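Local coordinates for histidinol-phosphate aminotransferase (Clostridium acetobutylicum, PDB 3FTB), which probably catalyses a pyridoxal 5'-phosphate-dependent amino-group transfer, as expected of a histidinol-phosphate aminotransferase in histidine biosynthesis, at residues A[42-47]-A[251-256]. Sequence-based numbering, arbitrary orientation.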
loop_
_atom_site.group_PDB
_atom_site.type_symbol
_atom_site.label_atom_id
_atom_site.label_comp_id
_atom_site.label_asym_id
_atom_site.label_seq_id
_atom_site.Cartn_x
_atom_site.Cartn_y
_atom_site.Cartn_z
ATOM N N LYS A 42 11.812 -9.058 -18.568
ATOM C CA LYS A 42 12.425 -10.354 -18.384
ATOM C C LYS A 42 13.295 -10.337 -17.137
ATOM O O LYS A 42 13.638 -11.387 -16.597
ATOM C CB LYS A 42 13.219 -10.738 -19.631
ATOM C CG LYS A 42 12.333 -10.956 -20.853
ATOM C CD LYS A 42 13.081 -11.606 -22.013
ATOM C CE LYS A 42 12.174 -11.827 -23.226
ATOM N NZ LYS A 42 11.822 -10.549 -23.903
ATOM N N SER A 43 13.628 -9.138 -16.666
ATOM C CA SER A 43 14.507 -8.983 -15.512
ATOM C C SER A 43 13.770 -9.147 -14.179
ATOM O O SER A 43 14.387 -9.185 -13.112
ATOM C CB SER A 43 15.217 -7.629 -15.559
ATOM O OG SER A 43 14.295 -6.555 -15.476
ATOM N N PHE A 44 12.450 -9.245 -14.233
ATOM C CA PHE A 44 11.692 -9.475 -13.019
ATOM C C PHE A 44 11.650 -10.963 -12.698
ATOM O O PHE A 44 11.759 -11.365 -11.542
ATOM C CB PHE A 44 10.273 -8.939 -13.141
ATOM C CG PHE A 44 9.454 -9.175 -11.915
ATOM C CD1 PHE A 44 8.798 -10.387 -11.723
ATOM C CD2 PHE A 44 9.370 -8.206 -10.929
ATOM C CE1 PHE A 44 8.057 -10.621 -10.583
ATOM C CE2 PHE A 44 8.624 -8.429 -9.791
ATOM C CZ PHE A 44 7.969 -9.641 -9.615
ATOM N N LEU A 45 11.466 -11.773 -13.732
ATOM C CA LEU A 45 11.537 -13.215 -13.596
ATOM C C LEU A 45 12.912 -13.583 -13.036
ATOM O O LEU A 45 13.028 -14.320 -12.059
ATOM C CB LEU A 45 11.340 -13.880 -14.963
ATOM C CG LEU A 45 10.038 -13.684 -15.750
ATOM C CD1 LEU A 45 9.692 -12.208 -15.934
ATOM C CD2 LEU A 45 10.133 -14.385 -17.108
ATOM N N ASN A 46 13.957 -13.042 -13.656
ATOM C CA ASN A 46 15.335 -13.400 -13.321
ATOM C C ASN A 46 15.717 -13.145 -11.862
ATOM O O ASN A 46 16.633 -13.782 -11.337
ATOM C CB ASN A 46 16.325 -12.688 -14.256
ATOM C CG ASN A 46 16.143 -13.077 -15.719
ATOM O OD1 ASN A 46 15.577 -14.128 -16.034
ATOM N ND2 ASN A 46 16.626 -12.224 -16.622
ATOM N N ASN A 47 15.024 -12.215 -11.210
ATOM C CA ASN A 47 15.313 -11.903 -9.812
ATOM C C ASN A 47 14.167 -12.215 -8.862
ATOM O O ASN A 47 14.073 -11.616 -7.789
ATOM C CB ASN A 47 15.745 -10.444 -9.645
ATOM C CG ASN A 47 17.028 -10.136 -10.381
ATOM O OD1 ASN A 47 17.089 -10.233 -11.604
ATOM N ND2 ASN A 47 18.064 -9.764 -9.640
ATOM N N ALA A 251 7.493 -5.322 -5.303
ATOM C CA ALA A 251 7.514 -3.971 -5.836
ATOM C C ALA A 251 8.930 -3.436 -5.725
ATOM O O ALA A 251 9.491 -2.935 -6.698
ATOM C CB ALA A 251 6.546 -3.082 -5.065
ATOM N N GLU A 252 9.509 -3.557 -4.534
ATOM C CA GLU A 252 10.887 -3.141 -4.305
ATOM C C GLU A 252 11.838 -3.852 -5.258
ATOM O O GLU A 252 12.716 -3.219 -5.847
ATOM C CB GLU A 252 11.288 -3.422 -2.862
ATOM C CG GLU A 252 12.667 -2.963 -2.493
ATOM C CD GLU A 252 13.010 -3.301 -1.057
ATOM O OE1 GLU A 252 12.723 -4.440 -0.630
ATOM O OE2 GLU A 252 13.561 -2.431 -0.352
ATOM N N MET A 253 11.652 -5.164 -5.414
ATOM C CA MET A 253 12.507 -5.950 -6.299
ATOM C C MET A 253 12.416 -5.483 -7.748
ATOM O O MET A 253 13.422 -5.461 -8.462
ATOM C CB MET A 253 12.197 -7.446 -6.203
ATOM C CG MET A 253 13.101 -8.295 -7.096
ATOM S SD MET A 253 12.489 -8.524 -8.787
ATOM C CE MET A 253 11.313 -9.840 -8.454
ATOM N N ALA A 254 11.212 -5.112 -8.183
ATOM C CA ALA A 254 11.020 -4.616 -9.542
ATOM C C ALA A 254 11.726 -3.290 -9.756
ATOM O O ALA A 254 12.508 -3.142 -10.687
ATOM C CB ALA A 254 9.539 -4.490 -9.877
ATOM N N ALA A 255 11.442 -2.325 -8.890
ATOM C CA ALA A 255 12.076 -1.006 -8.957
ATOM C C ALA A 255 13.599 -1.072 -8.920
ATOM O O ALA A 255 14.281 -0.174 -9.399
ATOM C CB ALA A 255 11.576 -0.119 -7.823
ATOM N N ILE A 256 14.133 -2.137 -8.342
ATOM C CA ILE A 256 15.577 -2.264 -8.180
ATOM C C ILE A 256 16.234 -2.933 -9.397
ATOM O O ILE A 256 17.356 -2.587 -9.779
ATOM C CB ILE A 256 15.933 -2.959 -6.822
ATOM C CG1 ILE A 256 15.768 -1.947 -5.671
ATOM C CG2 ILE A 256 17.334 -3.556 -6.868
ATOM C CD1 ILE A 256 15.941 -2.489 -4.247
#
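Phe44 and Met253 both carry CG anti to the backbone N (chi1 179° and -179°), which turns them into the same space, and the methionine chain then folds twice, at chi2 and chi3. The double bend lays the methyl CE of Met253 over one face of the Phe44 ring. CE of Met253 stands 3.5 Å from the centroid of the Phe44 ring, close to the ring normal, in a CH-pi contact. CE of Met253 is displaced toward the rim and lies 3.3 Å from CE2 of Phe44. The sulfur follows less squarely: SD of Met253 lies 4.3 Å from the centroid of the Phe44 ring, 34° off the normal, in an oblique Met-aromatic contact. Ala254 takes the edge of the ring, near its plane, with CB of Ala254 3.9 Å from CD2 of Phe44. Asn47 meets the methionine with its backbone O and its CB. The backbone O of Asn47 is 3.3 Å from CE of Met253, and CB of Asn47 is 3.9 Å from SD of Met253. Around the ring, Ile222 of the same chain and Leu55 of the second subunit add apolar cover. The contact thus joins the short helical turn 42-45 to helix 249-257 beside the subunit interface. Across these two segments the hold is dispersion and CH-pi attraction. The methyl beside sulfur is probably slightly positive, which would suit both the pi face and the backbone oxygen of Asn47.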